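Local coordinates for protein R.MvaI (Kocuria varians, PDB 2OA9) that cleaves double-stranded DNA as a restriction endonuclease that works as a monomer, recognises its target sequence asymmetrically and binds metal ions, at residues D124-E128 against S129-R133; V148-F152 against D153-N157; G82-T85 against M86-N89; Q156-L159 against D160-K164; M236-L239 against L240-G243. All coordinates share one frame; numbering follows the deposited sequence.

Contact 1. Residues D124-E128 against S129-R133; sequences DIDWE and SQVVR. With CD (cadmium ion), chain G.
Asp126 OD2 takes two donors from Arg133. NE comes in at 2.9 Å from OD2, on the anti lone pair, and NH2 adds a bent bond at 3.2 Å from the same oxygen. The guanidinium is thus gripped side-on, with OD2 in its plane, while the carboxylate is turned 40° against it. Arg133 runs extended from CG to NE, which lays it alongside Asp126. Val131 CG2 lies over one guanidinium face, toward its rim. The other oxygen, Asp126 OD1, accepts a weak bond from Ser129 N, and a water joins it to Ser129 OG. A lysine in place of Asp126 would probably leave the Arg133 guanidinium without its mate and set two positive charges side by side.

The backbone is a beta hairpin of strands 119-126 and 131-138. Asp124 with Arg133 and Asp126 with Val131 are hydrogen-bonded pairs, and Gln130 and Val131 both facing Asp126 make a G1 beta bulge. On the other face, Ile125 CD1 meets Val132 CG2 at 3.9 Å, and both side chains touch helix 195-204. Ile125 CG2 sits over the Trp127 ring, whose NE1 bonds Glu203. Asp124 holds a cadmium ion through OD1, at 2.3 Å, and OD2; the ion's water donates to Ile125 O.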
# COMPACT_ATOMS: atom_id res chain seq x y z
N ASP A 124 -10.45 -11.48 -9.83
CA ASP A 124 -10.57 -12.88 -9.43
C ASP A 124 -9.18 -13.50 -9.34
O ASP A 124 -8.34 -13.33 -10.22
CB ASP A 124 -11.53 -13.71 -10.34
CG ASP A 124 -11.90 -15.02 -9.74
OD1 ASP A 124 -12.56 -15.04 -8.67
OD2 ASP A 124 -11.52 -16.11 -10.24
N ILE A 125 -8.94 -14.26 -8.28
CA ILE A 125 -7.67 -14.94 -8.13
C ILE A 125 -7.74 -16.32 -8.77
O ILE A 125 -8.50 -17.18 -8.35
CB ILE A 125 -7.23 -15.04 -6.63
CG1 ILE A 125 -7.39 -13.74 -5.86
CG2 ILE A 125 -5.77 -15.51 -6.58
CD1 ILE A 125 -6.55 -12.52 -6.33
N ASP A 126 -6.93 -16.54 -9.80
CA ASP A 126 -6.80 -17.83 -10.45
C ASP A 126 -5.65 -18.56 -9.75
O ASP A 126 -4.55 -18.57 -10.23
CB ASP A 126 -6.51 -17.59 -11.94
CG ASP A 126 -6.54 -18.82 -12.76
OD1 ASP A 126 -6.50 -19.96 -12.18
OD2 ASP A 126 -6.57 -18.71 -14.00
N TRP A 127 -5.96 -19.18 -8.62
CA TRP A 127 -4.92 -19.76 -7.77
C TRP A 127 -4.13 -20.87 -8.47
O TRP A 127 -2.92 -21.00 -8.28
CB TRP A 127 -5.54 -20.31 -6.46
CG TRP A 127 -6.06 -19.25 -5.52
CD1 TRP A 127 -7.37 -18.84 -5.37
CD2 TRP A 127 -5.30 -18.49 -4.57
NE1 TRP A 127 -7.44 -17.85 -4.42
CE2 TRP A 127 -6.19 -17.64 -3.89
CE3 TRP A 127 -3.95 -18.46 -4.20
CZ2 TRP A 127 -5.77 -16.73 -2.93
CZ3 TRP A 127 -3.55 -17.56 -3.23
CH2 TRP A 127 -4.45 -16.74 -2.60
N GLU A 128 -4.81 -21.67 -9.28
CA GLU A 128 -4.15 -22.80 -9.96
C GLU A 128 -3.15 -22.34 -11.01
O GLU A 128 -2.10 -22.93 -11.17
CB GLU A 128 -5.18 -23.73 -10.59
CG GLU A 128 -4.58 -24.98 -11.27
CD GLU A 128 -3.87 -25.94 -10.32
OE1 GLU A 128 -4.07 -25.86 -9.08
OE2 GLU A 128 -3.11 -26.81 -10.82
N SER A 129 -3.48 -21.28 -11.73
CA SER A 129 -2.55 -20.72 -12.71
C SER A 129 -1.61 -19.68 -12.08
O SER A 129 -0.73 -19.18 -12.75
CB SER A 129 -3.32 -20.13 -13.89
OG SER A 129 -4.04 -21.20 -14.52
N GLN A 130 -1.80 -19.38 -10.80
CA GLN A 130 -1.01 -18.37 -10.11
C GLN A 130 -1.02 -17.05 -10.83
O GLN A 130 0.02 -16.45 -11.07
CB GLN A 130 0.45 -18.84 -9.94
CG GLN A 130 0.61 -20.19 -9.35
CD GLN A 130 1.08 -20.13 -7.94
OE1 GLN A 130 2.28 -20.25 -7.67
NE2 GLN A 130 0.14 -19.93 -7.01
N VAL A 131 -2.22 -16.60 -11.21
CA VAL A 131 -2.38 -15.24 -11.74
C VAL A 131 -3.60 -14.57 -11.09
O VAL A 131 -4.50 -15.21 -10.62
CB VAL A 131 -2.51 -15.20 -13.28
CG1 VAL A 131 -1.34 -15.98 -13.93
CG2 VAL A 131 -3.84 -15.75 -13.72
N VAL A 132 -3.57 -13.25 -11.09
CA VAL A 132 -4.65 -12.40 -10.61
C VAL A 132 -5.30 -11.79 -11.84
O VAL A 132 -4.63 -11.04 -12.57
CB VAL A 132 -4.08 -11.30 -9.69
CG1 VAL A 132 -5.12 -10.30 -9.27
CG2 VAL A 132 -3.39 -11.92 -8.49
N ARG A 133 -6.56 -12.11 -12.09
CA ARG A 133 -7.25 -11.69 -13.30
C ARG A 133 -8.19 -10.53 -13.08
O ARG A 133 -8.87 -10.45 -12.04
CB ARG A 133 -8.08 -12.84 -13.87
CG ARG A 133 -7.29 -14.03 -14.25
CD ARG A 133 -8.09 -15.13 -14.91
NE ARG A 133 -7.24 -16.25 -15.36
CZ ARG A 133 -6.58 -16.28 -16.52
NH1 ARG A 133 -6.66 -15.28 -17.40
NH2 ARG A 133 -5.81 -17.32 -16.82
CD CD G . -12.94 -17.28 -8.43
O HOH W 1 -10.93 -17.67 -7.54
O HOH W 2 -6.43 -22.18 -13.83

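Contact 2. Residues V148-F152 against D153-N157; sequences VYWSF and DSLQN
Ser151 and Ser154 meet where strand 143-151 passes into helix 152-162. Ser151 is the N-cap of that helix. Its OG accepts from Ser154 N at 3.1 Å, so the side chain takes up an N-H of the first turn. The torsion makes this possible: OG stands between the backbone N and the carbonyl carbon (chi1 63°), turned back over the start of the helix. Ser154 OG lies 2.8 Å from Ser151 O, but its hydrogen has more than one acceptor nearby.

Backbone bonds then set the helical repeat. Leu155 N donates to Ser151 O at 3.2 Å. One residue on, Gln156 N reaches Phe152 O at 2.8 Å in a nearly straight bond.

The apolar contact is between Leu155 and Trp150. The two cross obliquely, with Leu155 CD2 near both CB and CD1 of the tryptophan. The indole is fixed from outside the two segments: NE1 donates to Lys75 O, and Phe232 meets the ring edge-to-face. Phe152 and Leu155 both touch Val132 of the neighbouring strand. They also reach helix 195-204, through Cys199 and Leu198 respectively. Leu155 CD2 comes to 4.0 Å from Trp150 CB.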
# COMPACT_ATOMS: atom_id res chain seq x y z
N VAL A 148 -6.82 -10.24 -18.96
CA VAL A 148 -5.83 -9.36 -18.39
C VAL A 148 -5.45 -9.88 -17.00
O VAL A 148 -6.34 -10.18 -16.18
CB VAL A 148 -6.35 -7.89 -18.33
CG1 VAL A 148 -5.37 -7.04 -17.60
CG2 VAL A 148 -6.60 -7.33 -19.76
N TYR A 149 -4.15 -10.02 -16.74
CA TYR A 149 -3.72 -10.58 -15.46
C TYR A 149 -2.37 -10.11 -15.04
O TYR A 149 -1.59 -9.62 -15.85
CB TYR A 149 -3.78 -12.13 -15.44
CG TYR A 149 -2.76 -12.88 -16.28
CD1 TYR A 149 -1.43 -12.95 -15.91
CD2 TYR A 149 -3.16 -13.59 -17.40
CE1 TYR A 149 -0.51 -13.69 -16.65
CE2 TYR A 149 -2.26 -14.32 -18.16
CZ TYR A 149 -0.94 -14.36 -17.78
OH TYR A 149 -0.08 -15.07 -18.60
N TRP A 150 -2.11 -10.28 -13.76
CA TRP A 150 -0.81 -10.07 -13.12
C TRP A 150 -0.35 -11.42 -12.64
O TRP A 150 -1.09 -12.09 -11.92
CB TRP A 150 -0.93 -9.15 -11.87
CG TRP A 150 -1.33 -7.74 -12.13
CD1 TRP A 150 -0.50 -6.67 -12.21
CD2 TRP A 150 -2.65 -7.24 -12.31
NE1 TRP A 150 -1.22 -5.52 -12.42
CE2 TRP A 150 -2.55 -5.84 -12.52
CE3 TRP A 150 -3.92 -7.83 -12.36
CZ2 TRP A 150 -3.67 -5.05 -12.76
CZ3 TRP A 150 -5.02 -7.05 -12.58
CH2 TRP A 150 -4.89 -5.66 -12.78
N SER A 151 0.84 -11.86 -13.01
CA SER A 151 1.33 -13.10 -12.44
C SER A 151 1.67 -12.99 -10.97
O SER A 151 2.07 -11.91 -10.50
CB SER A 151 2.59 -13.56 -13.20
OG SER A 151 3.64 -12.61 -13.05
N PHE A 152 1.56 -14.08 -10.23
CA PHE A 152 1.98 -14.07 -8.83
C PHE A 152 3.46 -13.68 -8.73
O PHE A 152 3.84 -12.98 -7.81
CB PHE A 152 1.81 -15.44 -8.16
CG PHE A 152 0.40 -15.77 -7.66
CD1 PHE A 152 0.22 -16.80 -6.74
CD2 PHE A 152 -0.71 -15.09 -8.10
CE1 PHE A 152 -1.05 -17.13 -6.28
CE2 PHE A 152 -1.97 -15.44 -7.67
CZ PHE A 152 -2.15 -16.44 -6.75
N ASP A 153 4.30 -14.15 -9.65
CA ASP A 153 5.73 -13.85 -9.56
C ASP A 153 6.01 -12.36 -9.71
O ASP A 153 6.88 -11.83 -9.04
CB ASP A 153 6.52 -14.66 -10.61
CG ASP A 153 6.62 -16.13 -10.24
OD1 ASP A 153 7.11 -16.93 -11.06
OD2 ASP A 153 6.22 -16.57 -9.13
N SER A 154 5.26 -11.69 -10.57
CA SER A 154 5.42 -10.26 -10.76
C SER A 154 5.07 -9.52 -9.48
O SER A 154 5.72 -8.55 -9.12
CB SER A 154 4.63 -9.73 -11.94
OG SER A 154 3.23 -9.63 -11.71
N LEU A 155 4.00 -9.97 -8.83
CA LEU A 155 3.53 -9.32 -7.62
C LEU A 155 4.50 -9.58 -6.49
O LEU A 155 4.78 -8.69 -5.71
CB LEU A 155 2.12 -9.80 -7.25
CG LEU A 155 1.06 -9.45 -8.30
CD1 LEU A 155 -0.24 -10.08 -7.86
CD2 LEU A 155 0.91 -7.96 -8.56
N GLN A 156 5.02 -10.80 -6.43
CA GLN A 156 6.06 -11.14 -5.47
C GLN A 156 7.30 -10.26 -5.61
O GLN A 156 7.83 -9.77 -4.61
CB GLN A 156 6.46 -12.60 -5.63
CG GLN A 156 7.47 -13.04 -4.60
CD GLN A 156 7.06 -14.34 -3.95
OE1 GLN A 156 6.37 -14.32 -2.94
NE2 GLN A 156 7.44 -15.47 -4.56
N ASN A 157 7.71 -10.03 -6.85
CA ASN A 157 8.85 -9.19 -7.15
C ASN A 157 8.61 -7.75 -6.70
O ASN A 157 9.51 -7.14 -6.16
CB ASN A 157 9.19 -9.24 -8.65
CG ASN A 157 10.29 -8.27 -9.02
OD1 ASN A 157 10.06 -7.30 -9.76
ND2 ASN A 157 11.50 -8.53 -8.52

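Contact 3. Residues G82-T85 against M86-N89; sequences GANT and MLRN
Asn84 and Leu87 cross at an angle, and Asn84 OD1 comes to 3.5 Å from Leu87 CD1. This is a van der Waals touch between an amide oxygen and a methyl. The other end of the amide is spoken for: Asn84 ND2 donates to Asp227. Leu87 CG lies 3.3 Å from Ala83 O, close over the backbone of the previous turn.

Thr85 and Asn89 are turned differently. They lie side by side and point the same way, with Thr85 CG2 at 3.9 Å from Asn89 ND2. The threonine methyl is placed for this by its torsion, which sets CG2 opposite the backbone N and leaves OG1 beside that N (chi1 -58°). OG1 then bonds Thr225.

All of this rides on the first turns of helix 83-91, with Gly82 at the N-cap position. Regular i to i+4 bonds run from Met86 N to Gly82 O (3.1 Å), Leu87 N to Ala83 O (2.9 Å), Arg88 N to Asn84 O and Asn89 N to Thr85 O.

Arg88 CG stands between its own backbone N and carbonyl carbon (chi1 84°), an unusual choice in a helix. The chain then runs extended to NE, and CG passes 3.6 Å from Thr85 O. Asn89 OD1 lies over one face of the guanidinium, 3.4 Å above its plane and offset toward the rim. The guanidinium nitrogens bond Thr225, Asn100 and Gly223, so this buried charged group is held by several acceptors. Met86 and Leu87 face strand 143-151 at Val148, and Leu87 also touches Ile213 and Leu102.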
# COMPACT_ATOMS: atom_id res chain seq x y z
N GLY A 82 0.77 -4.59 -23.59
CA GLY A 82 -0.06 -3.44 -23.92
C GLY A 82 -1.46 -3.52 -23.33
O GLY A 82 -2.40 -2.88 -23.84
N ALA A 83 -1.62 -4.31 -22.26
CA ALA A 83 -2.91 -4.44 -21.60
C ALA A 83 -3.53 -3.08 -21.22
O ALA A 83 -4.72 -2.90 -21.40
CB ALA A 83 -2.79 -5.27 -20.38
N ASN A 84 -2.74 -2.15 -20.67
CA ASN A 84 -3.35 -0.92 -20.15
C ASN A 84 -3.91 -0.05 -21.27
O ASN A 84 -4.99 0.53 -21.15
CB ASN A 84 -2.45 -0.24 -19.07
CG ASN A 84 -2.62 -0.89 -17.63
OD1 ASN A 84 -3.45 -1.80 -17.41
ND2 ASN A 84 -1.85 -0.42 -16.67
N THR A 85 -3.26 -0.05 -22.43
CA THR A 85 -3.78 0.59 -23.62
C THR A 85 -5.07 -0.04 -24.13
O THR A 85 -6.02 0.64 -24.48
CB THR A 85 -2.73 0.61 -24.72
OG1 THR A 85 -1.55 1.29 -24.24
CG2 THR A 85 -3.23 1.34 -25.97
N MET A 86 -5.12 -1.39 -24.16
CA MET A 86 -6.38 -2.04 -24.54
C MET A 86 -7.51 -1.67 -23.60
O MET A 86 -8.63 -1.40 -24.01
CB MET A 86 -6.24 -3.55 -24.59
CG MET A 86 -7.48 -4.29 -25.05
SD MET A 86 -8.68 -4.67 -23.71
CE MET A 86 -7.71 -5.86 -22.87
N LEU A 87 -7.23 -1.67 -22.30
CA LEU A 87 -8.26 -1.44 -21.32
C LEU A 87 -8.85 -0.06 -21.47
O LEU A 87 -10.06 0.14 -21.43
CB LEU A 87 -7.75 -1.62 -19.90
CG LEU A 87 -7.40 -3.03 -19.45
CD1 LEU A 87 -6.68 -2.95 -18.09
CD2 LEU A 87 -8.63 -3.92 -19.36
N ARG A 88 -8.00 0.93 -21.66
CA ARG A 88 -8.53 2.28 -21.75
C ARG A 88 -9.33 2.49 -23.03
O ARG A 88 -10.42 3.07 -22.98
CB ARG A 88 -7.41 3.32 -21.55
CG ARG A 88 -6.61 3.68 -22.72
CD ARG A 88 -5.58 4.80 -22.43
NE ARG A 88 -4.76 4.89 -23.57
CZ ARG A 88 -5.02 5.67 -24.61
NH1 ARG A 88 -6.10 6.46 -24.65
NH2 ARG A 88 -4.22 5.64 -25.67
N ASN A 89 -8.79 1.99 -24.15
CA ASN A 89 -9.42 2.23 -25.44
C ASN A 89 -10.72 1.42 -25.54
O ASN A 89 -11.73 1.93 -26.01
CB ASN A 89 -8.51 1.91 -26.58
CG ASN A 89 -7.58 3.06 -26.91
OD1 ASN A 89 -7.91 4.17 -26.56
ND2 ASN A 89 -6.45 2.80 -27.50

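Contact 4. Residues Q156-L159 against D160-K164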
# COMPACT_ATOMS: atom_id res chain seq x y z
N GLN A 156 5.02 -10.80 -6.43
CA GLN A 156 6.06 -11.14 -5.47
C GLN A 156 7.30 -10.26 -5.61
O GLN A 156 7.83 -9.77 -4.61
CB GLN A 156 6.46 -12.60 -5.63
CG GLN A 156 7.47 -13.04 -4.60
CD GLN A 156 7.06 -14.34 -3.95
OE1 GLN A 156 6.37 -14.32 -2.94
NE2 GLN A 156 7.44 -15.47 -4.56
N ASN A 157 7.71 -10.03 -6.85
CA ASN A 157 8.85 -9.19 -7.15
C ASN A 157 8.61 -7.75 -6.70
O ASN A 157 9.51 -7.14 -6.16
CB ASN A 157 9.19 -9.24 -8.65
CG ASN A 157 10.29 -8.27 -9.02
OD1 ASN A 157 10.06 -7.30 -9.76
ND2 ASN A 157 11.50 -8.53 -8.52
N GLN A 158 7.40 -7.22 -6.91
CA GLN A 158 7.06 -5.89 -6.45
C GLN A 158 7.13 -5.77 -4.95
O GLN A 158 7.67 -4.78 -4.39
CB GLN A 158 5.64 -5.53 -6.90
CG GLN A 158 5.56 -5.24 -8.35
CD GLN A 158 6.43 -4.07 -8.71
OE1 GLN A 158 6.20 -2.95 -8.24
NE2 GLN A 158 7.49 -4.32 -9.49
N LEU A 159 6.61 -6.79 -4.27
CA LEU A 159 6.63 -6.81 -2.82
C LEU A 159 8.08 -6.85 -2.30
O LEU A 159 8.44 -6.06 -1.43
CB LEU A 159 5.83 -7.98 -2.26
CG LEU A 159 4.30 -7.90 -2.41
CD1 LEU A 159 3.74 -9.29 -2.19
CD2 LEU A 159 3.64 -6.87 -1.48
N ASP A 160 8.89 -7.74 -2.87
CA ASP A 160 10.32 -7.84 -2.56
C ASP A 160 11.06 -6.51 -2.77
O ASP A 160 11.92 -6.16 -1.97
CB ASP A 160 10.99 -8.92 -3.42
CG ASP A 160 10.57 -10.34 -3.06
OD1 ASP A 160 9.99 -10.59 -1.97
OD2 ASP A 160 10.80 -11.30 -3.82
N LYS A 161 10.73 -5.79 -3.83
CA LYS A 161 11.45 -4.57 -4.19
C LYS A 161 10.94 -3.33 -3.47
O LYS A 161 11.73 -2.42 -3.21
CB LYS A 161 11.34 -4.30 -5.69
CG LYS A 161 12.53 -4.72 -6.54
CD LYS A 161 12.41 -4.10 -7.94
CE LYS A 161 11.27 -4.70 -8.75
NZ LYS A 161 11.75 -5.22 -10.07
N LYS A 162 9.64 -3.29 -3.15
CA LYS A 162 8.97 -2.03 -2.82
C LYS A 162 8.46 -1.94 -1.39
O LYS A 162 8.27 -0.85 -0.90
CB LYS A 162 7.81 -1.73 -3.79
CG LYS A 162 8.21 -1.65 -5.27
CD LYS A 162 9.42 -0.77 -5.46
CE LYS A 162 9.67 -0.45 -6.93
NZ LYS A 162 8.81 0.67 -7.38
N LEU A 163 8.28 -3.07 -0.71
CA LEU A 163 7.76 -3.00 0.66
C LEU A 163 8.74 -2.30 1.55
O LEU A 163 9.95 -2.46 1.40
CB LEU A 163 7.51 -4.39 1.24
CG LEU A 163 6.24 -5.14 0.86
CD1 LEU A 163 6.28 -6.50 1.53
CD2 LEU A 163 5.00 -4.36 1.26
N LYS A 164 8.21 -1.51 2.48
CA LYS A 164 9.02 -0.83 3.47
C LYS A 164 8.45 -1.19 4.82
O LYS A 164 7.27 -1.57 4.93
CB LYS A 164 9.01 0.68 3.25
CG LYS A 164 9.64 1.09 1.91
CD LYS A 164 9.63 2.59 1.70
CE LYS A 164 10.68 3.04 0.67
NZ LYS A 164 10.59 4.54 0.45
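Bends at chi3 and chi4 (-69° and -126°) curl the end of Lys161 back toward Asn157, one turn earlier. Asn157 meets it with CG set opposite the backbone N (chi1 174°). The two side chains cross, and Lys161 NZ donates to Asn157 OD1 at 2.7 Å. The ammonium lies in the plane of the amide carbonyl, on a lone pair of OD1. Lys161 CE also comes near, at 3.0 Å from OD1. An alanine in place of Asn157 would remove that acceptor and would probably leave the lysine ammonium free to swing.

Leu159 and Leu163 lie side by side on another side of the helix and point the same way. Leu159 CD2 meets Leu163 CG at 3.9 Å. Both leucines also touch Leu193, and Leu159 adds Phe73 of strand 69-74. Asp160 crosses Gln156, with its OD2 at 3.8 Å from Gln156 CG and the carboxylate nearly parallel to the amide.

The backbone bonds change along the way. Asp160 N to Gln156 O is almost straight, at 2.9 Å. Lys162 N has only weak bonds, to Gln158 O and Leu159 O. Leu163 N still reaches Leu159 O at 3.1 Å, although Leu163 itself has left the helical conformation. Such loosening marks the C-terminal end of a helix, here helix 152-162, where the chain leaves for strand 166-176.

Contact 5. Residues M236-L239 against L240-G243. With CD (cadmium ion), chain E.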
# COMPACT_ATOMS: atom_id res chain seq x y z
N MET A 236 -4.35 1.49 6.14
CA MET A 236 -3.13 1.20 6.88
C MET A 236 -3.40 0.35 8.12
O MET A 236 -2.57 -0.51 8.48
CB MET A 236 -2.39 2.48 7.24
CG MET A 236 -1.17 2.27 8.06
SD MET A 236 -0.23 3.81 8.29
CE MET A 236 -0.38 4.33 6.54
N GLU A 237 -4.50 0.60 8.82
CA GLU A 237 -4.85 -0.31 9.94
C GLU A 237 -5.09 -1.69 9.44
O GLU A 237 -4.69 -2.68 10.07
CB GLU A 237 -6.13 0.11 10.68
CG GLU A 237 -5.95 1.12 11.78
CD GLU A 237 -5.51 0.50 13.08
OE1 GLU A 237 -4.40 0.04 13.14
OE2 GLU A 237 -6.28 0.56 14.06
N LYS A 238 -5.78 -1.79 8.32
CA LYS A 238 -6.12 -3.06 7.76
C LYS A 238 -4.91 -3.90 7.45
O LYS A 238 -4.95 -5.13 7.49
CB LYS A 238 -6.94 -2.83 6.53
CG LYS A 238 -7.73 -4.01 6.11
CD LYS A 238 -9.02 -3.58 5.43
CE LYS A 238 -10.01 -2.83 6.33
NZ LYS A 238 -11.06 -3.69 6.92
N LEU A 239 -3.80 -3.27 7.12
CA LEU A 239 -2.55 -3.97 6.86
C LEU A 239 -2.07 -4.83 8.06
O LEU A 239 -1.51 -5.91 7.85
CB LEU A 239 -1.45 -3.02 6.37
CG LEU A 239 -0.12 -3.67 5.99
CD1 LEU A 239 -0.27 -4.75 4.94
CD2 LEU A 239 0.84 -2.56 5.50
N LEU A 240 -2.41 -4.45 9.30
CA LEU A 240 -2.10 -5.25 10.47
C LEU A 240 -2.85 -6.57 10.53
O LEU A 240 -2.49 -7.46 11.28
CB LEU A 240 -2.35 -4.47 11.77
CG LEU A 240 -1.61 -3.13 11.85
CD1 LEU A 240 -1.91 -2.43 13.12
CD2 LEU A 240 -0.07 -3.34 11.71
N GLU A 241 -3.89 -6.72 9.72
CA GLU A 241 -4.57 -8.02 9.60
C GLU A 241 -3.82 -9.00 8.71
O GLU A 241 -3.84 -10.21 8.92
CB GLU A 241 -5.98 -7.80 9.03
CG GLU A 241 -6.76 -9.04 8.54
CD GLU A 241 -8.14 -8.75 7.98
OE1 GLU A 241 -8.66 -7.65 8.17
OE2 GLU A 241 -8.74 -9.64 7.34
N TYR A 242 -3.14 -8.47 7.70
CA TYR A 242 -2.49 -9.28 6.66
C TYR A 242 -0.98 -9.46 6.77
O TYR A 242 -0.45 -10.44 6.26
CB TYR A 242 -2.78 -8.69 5.28
CG TYR A 242 -4.23 -8.82 4.94
CD1 TYR A 242 -4.73 -9.97 4.31
CD2 TYR A 242 -5.17 -7.83 5.30
CE1 TYR A 242 -6.05 -10.13 4.06
CE2 TYR A 242 -6.53 -7.96 5.04
CZ TYR A 242 -6.97 -9.12 4.40
OH TYR A 242 -8.26 -9.29 4.14
N GLY A 243 -0.31 -8.51 7.40
CA GLY A 243 1.15 -8.49 7.37
C GLY A 243 1.74 -9.27 8.53
O GLY A 243 1.02 -9.63 9.48
CD CD E . -4.90 -0.65 15.41
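Glu237 crosses Leu240, three residues on, and its side chain leads from the helix to a metal. From CB the chain sets out with CG beside the backbone N (chi1 -86°). It bends at chi2 (-82°), which turns the carboxylate to the ion. At the tip OE1 and OE2 both bind a cadmium ion, at 2.4 Å and 2.3 Å from it, so the carboxylate chelates the metal. OE1 also lies 3.5 Å from Leu240 CD1, a methyl resting against the metal-bound oxygen. His62 binds the same ion.

The helix is weakly bonded, and three of its bonds run back three residues, as in a 3-10 turn. Leu240 N donates to Glu237 O and Glu241 N to Lys238 O, and each N lies well above the carbonyl plane of its acceptor. Leu239 O takes two donors. Tyr242 N comes from above the carbonyl plane at 3.0 Å, while Gly243 N arrives at 2.9 Å, almost in line with the C=O bond.

The Tyr242 ring turns its edge to the backbone, with Tyr242 CD2 at 3.5 Å from Lys238 O. Glu241 CG covers part of one ring face. Tyr242 OH bonds Asp206 and Asn204.

This short helix, 236-242, follows strand 225-235 directly and leads into strand 244-248. Met236 and Glu237 touch helix 62-66, Met236 also reaches Glu58 of strand 58-61, and Leu239 and Tyr242 pack on Ile234.

Overall arrangement
Along the chain the order is contact 3, 1, 2, 4, 5. Contacts 1 and 2 lie about 9 Å apart between centres and share the three-stranded antiparallel sheet. Strand 131-138 pairs with strand 143-151, and Val132 N bonds Trp150 O. Contacts 2 and 4 are the two ends of helix 152-162, with centres about 11 Å apart, and overlap at Gln156 and Asn157. Contact 3 touches contact 2 where Met86 and Leu87 pack on Val148. Contact 5 stands apart, its centre about 16 Å from that of contact 4 and about 31 Å from that of contact 3. Helix 152-162 links the small sheet to the mixed sheet of this monomer, where Leu163 meets strand 179-192 and strand 166-176 begins.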